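Local structure of NAD(P)H dehydrogenase (quinone) (Mycobacterium tuberculosis, 1XDI) at residues L384-N389 against P451-S456; V402-R407 against G455-A460. The protein probably reduces quinones such as menadione with electrons from NADH or NADPH, using one bound FAD per subunit of a homotetramer. All blocks are in the same frame, centred on the assembly; numbering follows the deposited sequence.

Helix 454-464 of the dimerisation domain meets two neighbouring strands of one antiparallel sheet, and illustrates how the chemistry of a contact can change along a single helix. Interaction 1 joins its first turn and the preceding loop to the end of strand 379-385 and the turn after it, through two amide hydrogen bonds with leucines alongside. Interaction 2 continues down the same helix onto strand 401-407; it has no hydrogen bond across it and rests on V402, I404, I457 and A460. Both are mainly buried, although L384 and N389 of interaction 1 remain partly exposed. The two share G455 and S456, their centres lie about 10 Å apart, and they meet directly where CD2 of L386 packs on CG2 of V402.

Interaction 1 of 2, residues L384-N389 against P451-S456; sequences LPLRTN and PSLSGS
The carboxamide of N389 bridges S452 and S456, and this fork of hydrogen bonds is the polar part of the contact. ND2 of N389 donates to the backbone O of S452 over 3.0 Å and to OG of S456, also at 3.0 Å, the latter bond nearly straight at 171°. Both acceptors lie within a few degrees of the amide plane, so the two N-H groups are spent in the directions they naturally point, which should fix the rotation of the amide. A chi1 of -176° sets CG anti to the backbone N, and from there ND2 reaches both acceptors. OD1 of N389 makes weak bonds to the backbone N of R391 and A392, so N389 N-caps helix 390-394 while gripping the other segment.

Leucine methyls pack against these polar atoms. CD2 of L453 lies 3.7 Å from OD1 of N389, the two side chains crossing at about a right angle. From the type I turn L386-N389, L386 brings CD2 to 3.7 Å from OG of S456, and CD2 of L384 comes within 3.6 Å of the backbone O of S456. The apolar pair is CD2 of L386 with CB of L453, at 4.3 Å.

E425 of the second subunit accepts hydrogen bonds from the backbone N of L453 and S454, and P451, preceded by a cis peptide bond, touches FAD. Within the chain, the contact ties the turn between strand 379-385 and helix 390-394 to the start of helix 454-464.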
ATOM      1  N   LEU A 384      17.629  19.661  -3.250  1.00  7.87           N
ATOM      2  CA  LEU A 384      18.401  19.870  -2.048  1.00  7.49           C
ATOM      3  C   LEU A 384      19.924  19.678  -2.269  1.00  6.03           C
ATOM      4  O   LEU A 384      20.388  18.593  -2.597  1.00  6.11           O
ATOM      5  CB  LEU A 384      17.846  18.927  -1.011  1.00  6.25           C
ATOM      6  CG  LEU A 384      18.616  18.820   0.251  1.00  8.12           C
ATOM      7  CD1 LEU A 384      18.815  20.168   0.879  1.00 10.32           C
ATOM      8  CD2 LEU A 384      17.806  17.906   1.150  1.00  9.37           C
ATOM      9  N   PRO A 385      20.704  20.761  -2.190  1.00  3.95           N
ATOM     10  CA  PRO A 385      22.145  20.610  -2.379  1.00  3.96           C
ATOM     11  C   PRO A 385      22.613  19.561  -1.400  1.00  4.28           C
ATOM     12  O   PRO A 385      21.934  19.353  -0.395  1.00  7.35           O
ATOM     13  CB  PRO A 385      22.672  21.958  -2.000  1.00  1.38           C
ATOM     14  CG  PRO A 385      21.608  22.855  -2.562  1.00  3.09           C
ATOM     15  CD  PRO A 385      20.321  22.171  -2.172  1.00  2.24           C
ATOM     16  N   LEU A 386      23.728  18.882  -1.684  1.00  2.96           N
ATOM     17  CA  LEU A 386      24.256  17.884  -0.752  1.00  1.80           C
ATOM     18  C   LEU A 386      25.343  18.477   0.148  1.00  1.38           C
ATOM     19  O   LEU A 386      25.716  17.872   1.169  1.00  1.00           O
ATOM     20  CB  LEU A 386      24.848  16.668  -1.500  1.00  2.34           C
ATOM     21  CG  LEU A 386      23.830  15.601  -1.905  1.00  2.81           C
ATOM     22  CD1 LEU A 386      24.329  14.605  -2.955  1.00  1.18           C
ATOM     23  CD2 LEU A 386      23.440  14.936  -0.625  1.00  4.47           C
ATOM     24  N   ARG A 387      25.824  19.675  -0.175  1.00  1.41           N
ATOM     25  CA  ARG A 387      26.929  20.169   0.597  1.00  2.48           C
ATOM     26  C   ARG A 387      26.679  20.474   2.022  1.00  3.07           C
ATOM     27  O   ARG A 387      27.625  20.530   2.814  1.00  3.88           O
ATOM     28  CB  ARG A 387      27.646  21.309  -0.101  1.00  4.04           C
ATOM     29  CG  ARG A 387      26.957  22.584  -0.260  1.00  4.67           C
ATOM     30  CD  ARG A 387      27.722  23.187  -1.374  1.00  8.68           C
ATOM     31  NE  ARG A 387      27.793  24.640  -1.382  1.00 11.08           N
ATOM     32  CZ  ARG A 387      28.508  25.334  -2.263  1.00 11.54           C
ATOM     33  NH1 ARG A 387      29.212  24.734  -3.217  1.00  9.56           N
ATOM     34  NH2 ARG A 387      28.544  26.638  -2.160  1.00 14.67           N
ATOM     35  N   THR A 388      25.420  20.640   2.378  1.00  1.82           N
ATOM     36  CA  THR A 388      25.108  20.883   3.771  1.00  2.48           C
ATOM     37  C   THR A 388      25.053  19.589   4.568  1.00  2.01           C
ATOM     38  O   THR A 388      25.012  19.591   5.789  1.00  2.37           O
ATOM     39  CB  THR A 388      23.795  21.675   3.899  1.00  3.26           C
ATOM     40  OG1 THR A 388      22.667  20.913   3.415  1.00  3.26           O
ATOM     41  CG2 THR A 388      23.951  22.935   3.115  1.00  1.00           C
ATOM     42  N   ASN A 389      25.075  18.476   3.842  1.00  2.98           N
ATOM     43  CA  ASN A 389      25.054  17.133   4.407  1.00  2.94           C
ATOM     44  C   ASN A 389      26.473  16.812   4.982  1.00  4.28           C
ATOM     45  O   ASN A 389      27.461  16.938   4.265  1.00  5.37           O
ATOM     46  CB  ASN A 389      24.650  16.166   3.275  1.00  1.00           C
ATOM     47  CG  ASN A 389      24.503  14.719   3.748  1.00  1.56           C
ATOM     48  OD1 ASN A 389      25.458  14.134   4.256  1.00  3.31           O
ATOM     49  ND2 ASN A 389      23.316  14.134   3.575  1.00  1.00           N
ATOM     50  N   PRO A 451      25.651   9.591   9.928  1.00  1.76           N
ATOM     51  CA  PRO A 451      25.481  10.479   8.777  1.00  4.04           C
ATOM     52  C   PRO A 451      25.682   9.727   7.427  1.00  5.11           C
ATOM     53  O   PRO A 451      26.594   8.898   7.263  1.00  5.18           O
ATOM     54  CB  PRO A 451      26.598  11.499   9.008  1.00  1.00           C
ATOM     55  CG  PRO A 451      27.669  10.607   9.316  1.00  2.00           C
ATOM     56  CD  PRO A 451      26.976   9.868  10.498  1.00  2.29           C
ATOM     57  N   SER A 452      24.836  10.036   6.459  1.00  5.84           N
ATOM     58  CA  SER A 452      24.952   9.410   5.157  1.00  7.98           C
ATOM     59  C   SER A 452      24.304  10.361   4.156  1.00  8.62           C
ATOM     60  O   SER A 452      23.563  11.261   4.565  1.00  8.91           O
ATOM     61  CB  SER A 452      24.220   8.050   5.143  1.00  7.84           C
ATOM     62  OG  SER A 452      22.829   8.214   5.359  1.00  7.29           O
ATOM     63  N   LEU A 453      24.571  10.183   2.864  1.00  8.22           N
ATOM     64  CA  LEU A 453      23.935  11.064   1.907  1.00  7.94           C
ATOM     65  C   LEU A 453      22.483  10.584   1.760  1.00  7.95           C
ATOM     66  O   LEU A 453      21.596  11.360   1.413  1.00  9.33           O
ATOM     67  CB  LEU A 453      24.669  11.011   0.569  1.00  8.16           C
ATOM     68  CG  LEU A 453      26.197  11.139   0.671  1.00  7.77           C
ATOM     69  CD1 LEU A 453      26.854  10.783  -0.666  1.00  7.75           C
ATOM     70  CD2 LEU A 453      26.550  12.503   1.083  1.00  6.08           C
ATOM     71  N   SER A 454      22.198   9.325   2.055  1.00  5.86           N
ATOM     72  CA  SER A 454      20.821   8.915   1.911  1.00  5.12           C
ATOM     73  C   SER A 454      19.901   9.593   2.936  1.00  5.79           C
ATOM     74  O   SER A 454      18.686   9.525   2.813  1.00  6.62           O
ATOM     75  CB  SER A 454      20.688   7.415   2.043  1.00  4.33           C
ATOM     76  OG  SER A 454      20.543   7.076   3.405  1.00  4.75           O
ATOM     77  N   GLY A 455      20.453  10.250   3.949  1.00  5.73           N
ATOM     78  CA  GLY A 455      19.604  10.893   4.931  1.00  4.55           C
ATOM     79  C   GLY A 455      18.963  12.134   4.347  1.00  6.66           C
ATOM     80  O   GLY A 455      17.907  12.639   4.821  1.00  6.88           O
ATOM     81  N   SER A 456      19.642  12.649   3.319  1.00  7.18           N
ATOM     82  CA  SER A 456      19.221  13.850   2.573  1.00  6.72           C
ATOM     83  C   SER A 456      17.984  13.486   1.735  1.00  7.52           C
ATOM     84  O   SER A 456      17.134  14.341   1.499  1.00  7.86           O
ATOM     85  CB  SER A 456      20.361  14.296   1.649  1.00  4.75           C
ATOM     86  OG  SER A 456      20.995  15.411   2.164  1.00  3.16           O
TER

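Interaction 2 of 2, residues V402-R407 against G455-A460; sequences VKIFCR and GSITEA
V402 and I404, two residues apart on one face of the strand, project toward the helix and meet I457 and A460, one turn apart. CD1 of I404 is the deeper bump: it sits among CB of A460 at 3.4 Å, CG2 of I457 at 4.0 Å and the backbone O of I457 at 3.5 Å. Chi2 of I404, extended at 166°, carries CD1 out to this place. CG1 of V402 is the second bump and lies between CG1 of I457 and CB of A460, 4.1 Å from each, the side chains of V402 and I457 crossing at about a right angle. A460 thus faces both projections, while I457 gives one branch to each. At the helix start, CG2 of V402 grazes CB of S456 at 4.5 Å.

The contact packs helix 454-464 on the antiparallel sheet of the dimerisation domain. The axes of strand 402-407 and helix 455-460 approach to 8.5 Å at 37°; beyond these segments, L464 extends the packing along I404 and C406.

No hydrogen bond crosses between the segments. K403, pointing away, takes its charge to D222 and D224, while E459 pairs with R462 and R463. This facing layer therefore depends on apolar fit, with the ionic partners placed elsewhere.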
ATOM      1  N   VAL A 402      20.253  16.363  -4.349  1.00  4.04           N
ATOM      2  CA  VAL A 402      19.166  15.409  -4.478  1.00  2.42           C
ATOM      3  C   VAL A 402      17.921  16.138  -4.858  1.00  1.60           C
ATOM      4  O   VAL A 402      17.568  17.104  -4.210  1.00  1.00           O
ATOM      5  CB  VAL A 402      18.876  14.700  -3.184  1.00  1.00           C
ATOM      6  CG1 VAL A 402      17.623  13.833  -3.327  1.00  1.00           C
ATOM      7  CG2 VAL A 402      20.083  13.895  -2.814  1.00  1.18           C
ATOM      8  N   LYS A 403      17.277  15.668  -5.925  1.00  3.38           N
ATOM      9  CA  LYS A 403      15.984  16.181  -6.438  1.00  4.29           C
ATOM     10  C   LYS A 403      14.901  15.105  -6.286  1.00  3.75           C
ATOM     11  O   LYS A 403      15.049  14.010  -6.769  1.00  5.62           O
ATOM     12  CB  LYS A 403      16.037  16.534  -7.950  1.00  5.22           C
ATOM     13  CG  LYS A 403      16.437  17.981  -8.329  1.00  6.69           C
ATOM     14  CD  LYS A 403      16.179  18.257  -9.841  1.00  6.66           C
ATOM     15  CE  LYS A 403      16.821  19.589 -10.305  1.00  7.54           C
ATOM     16  NZ  LYS A 403      16.748  19.882 -11.799  1.00  5.32           N
ATOM     17  N   ILE A 404      13.806  15.417  -5.634  1.00  3.95           N
ATOM     18  CA  ILE A 404      12.724  14.457  -5.512  1.00  4.77           C
ATOM     19  C   ILE A 404      11.442  15.110  -6.071  1.00  3.85           C
ATOM     20  O   ILE A 404      11.208  16.290  -5.815  1.00  2.07           O
ATOM     21  CB  ILE A 404      12.588  14.046  -4.028  1.00  6.73           C
ATOM     22  CG1 ILE A 404      13.341  12.731  -3.808  1.00  6.85           C
ATOM     23  CG2 ILE A 404      11.140  13.935  -3.622  1.00  7.11           C
ATOM     24  CD1 ILE A 404      13.561  12.434  -2.313  1.00  6.45           C
ATOM     25  N   PHE A 405      10.648  14.376  -6.854  1.00  3.54           N
ATOM     26  CA  PHE A 405       9.403  14.932  -7.435  1.00  5.70           C
ATOM     27  C   PHE A 405       8.172  14.200  -6.952  1.00  6.86           C
ATOM     28  O   PHE A 405       8.187  12.980  -6.890  1.00  9.72           O
ATOM     29  CB  PHE A 405       9.347  14.831  -8.964  1.00  5.32           C
ATOM     30  CG  PHE A 405      10.525  15.367  -9.650  1.00  4.67           C
ATOM     31  CD1 PHE A 405      11.090  16.579  -9.247  1.00  6.63           C
ATOM     32  CD2 PHE A 405      11.115  14.636 -10.667  1.00  4.10           C
ATOM     33  CE1 PHE A 405      12.261  17.065  -9.849  1.00  6.88           C
ATOM     34  CE2 PHE A 405      12.274  15.085 -11.289  1.00  6.34           C
ATOM     35  CZ  PHE A 405      12.858  16.307 -10.880  1.00  8.90           C
ATOM     36  N   CYS A 406       7.091  14.902  -6.656  1.00  7.66           N
ATOM     37  CA  CYS A 406       5.932  14.182  -6.193  1.00 10.13           C
ATOM     38  C   CYS A 406       4.581  14.683  -6.594  1.00 12.25           C
ATOM     39  O   CYS A 406       4.367  15.862  -6.834  1.00 11.23           O
ATOM     40  CB  CYS A 406       5.953  14.006  -4.667  1.00  8.98           C
ATOM     41  SG  CYS A 406       5.487  15.461  -3.709  1.00  7.18           S
ATOM     42  N   ARG A 407       3.656  13.741  -6.657  1.00 15.73           N
ATOM     43  CA  ARG A 407       2.294  14.044  -6.983  1.00 19.13           C
ATOM     44  C   ARG A 407       1.792  15.212  -6.071  1.00 21.34           C
ATOM     45  O   ARG A 407       2.102  15.267  -4.877  1.00 21.88           O
ATOM     46  CB  ARG A 407       1.489  12.793  -6.767  1.00 19.88           C
ATOM     47  CG  ARG A 407       0.347  12.672  -7.722  1.00 24.92           C
ATOM     48  CD  ARG A 407       0.851  12.436  -9.125  1.00 24.16           C
ATOM     49  NE  ARG A 407       1.237  11.049  -9.313  1.00 24.51           N
ATOM     50  CZ  ARG A 407       1.515  10.533 -10.505  1.00 26.26           C
ATOM     51  NH1 ARG A 407       1.443  11.302 -11.597  1.00 24.01           N
ATOM     52  NH2 ARG A 407       1.869   9.250 -10.615  1.00 26.29           N
ATOM     53  N   GLY A 455      20.453  10.250   3.949  1.00  5.73           N
ATOM     54  CA  GLY A 455      19.604  10.893   4.931  1.00  4.55           C
ATOM     55  C   GLY A 455      18.963  12.134   4.347  1.00  6.66           C
ATOM     56  O   GLY A 455      17.907  12.639   4.821  1.00  6.88           O
ATOM     57  N   SER A 456      19.642  12.649   3.319  1.00  7.18           N
ATOM     58  CA  SER A 456      19.221  13.850   2.573  1.00  6.72           C
ATOM     59  C   SER A 456      17.984  13.486   1.735  1.00  7.52           C
ATOM     60  O   SER A 456      17.134  14.341   1.499  1.00  7.86           O
ATOM     61  CB  SER A 456      20.361  14.296   1.649  1.00  4.75           C
ATOM     62  OG  SER A 456      20.995  15.411   2.164  1.00  3.16           O
ATOM     63  N   ILE A 457      17.930  12.226   1.262  1.00  6.53           N
ATOM     64  CA  ILE A 457      16.815  11.732   0.494  1.00  5.58           C
ATOM     65  C   ILE A 457      15.579  11.721   1.422  1.00  7.44           C
ATOM     66  O   ILE A 457      14.469  12.112   1.008  1.00  7.31           O
ATOM     67  CB  ILE A 457      17.083  10.307  -0.040  1.00  3.62           C
ATOM     68  CG1 ILE A 457      18.028  10.363  -1.223  1.00  1.25           C
ATOM     69  CG2 ILE A 457      15.786   9.628  -0.517  1.00  1.35           C
ATOM     70  CD1 ILE A 457      18.517   8.966  -1.584  1.00  1.00           C
ATOM     71  N   THR A 458      15.738  11.315   2.679  1.00  6.63           N
ATOM     72  CA  THR A 458      14.552  11.321   3.494  1.00  6.94           C
ATOM     73  C   THR A 458      14.157  12.760   3.862  1.00  8.27           C
ATOM     74  O   THR A 458      12.989  13.020   4.096  1.00  8.67           O
ATOM     75  CB  THR A 458      14.695  10.403   4.723  1.00  5.79           C
ATOM     76  OG1 THR A 458      15.802  10.820   5.502  1.00  7.78           O
ATOM     77  CG2 THR A 458      14.938   8.968   4.303  1.00  5.15           C
ATOM     78  N   GLU A 459      15.104  13.709   3.875  1.00  9.50           N
ATOM     79  CA  GLU A 459      14.771  15.107   4.181  1.00  9.14           C
ATOM     80  C   GLU A 459      14.083  15.623   2.945  1.00  9.69           C
ATOM     81  O   GLU A 459      13.024  16.246   3.018  1.00  9.57           O
ATOM     82  CB  GLU A 459      15.997  15.974   4.444  1.00  8.55           C
ATOM     83  CG  GLU A 459      16.113  16.467   5.855  1.00 12.74           C
ATOM     84  CD  GLU A 459      15.143  17.584   6.190  1.00 15.21           C
ATOM     85  OE1 GLU A 459      13.964  17.321   6.356  1.00 18.36           O
ATOM     86  OE2 GLU A 459      15.529  18.754   6.310  1.00 17.71           O
ATOM     87  N   ALA A 460      14.670  15.339   1.790  1.00 10.21           N
ATOM     88  CA  ALA A 460      14.085  15.796   0.533  1.00  9.87           C
ATOM     89  C   ALA A 460      12.569  15.489   0.586  1.00 10.10           C
ATOM     90  O   ALA A 460      11.746  16.394   0.542  1.00 11.91           O
ATOM     91  CB  ALA A 460      14.782  15.108  -0.647  1.00  7.82           C
TER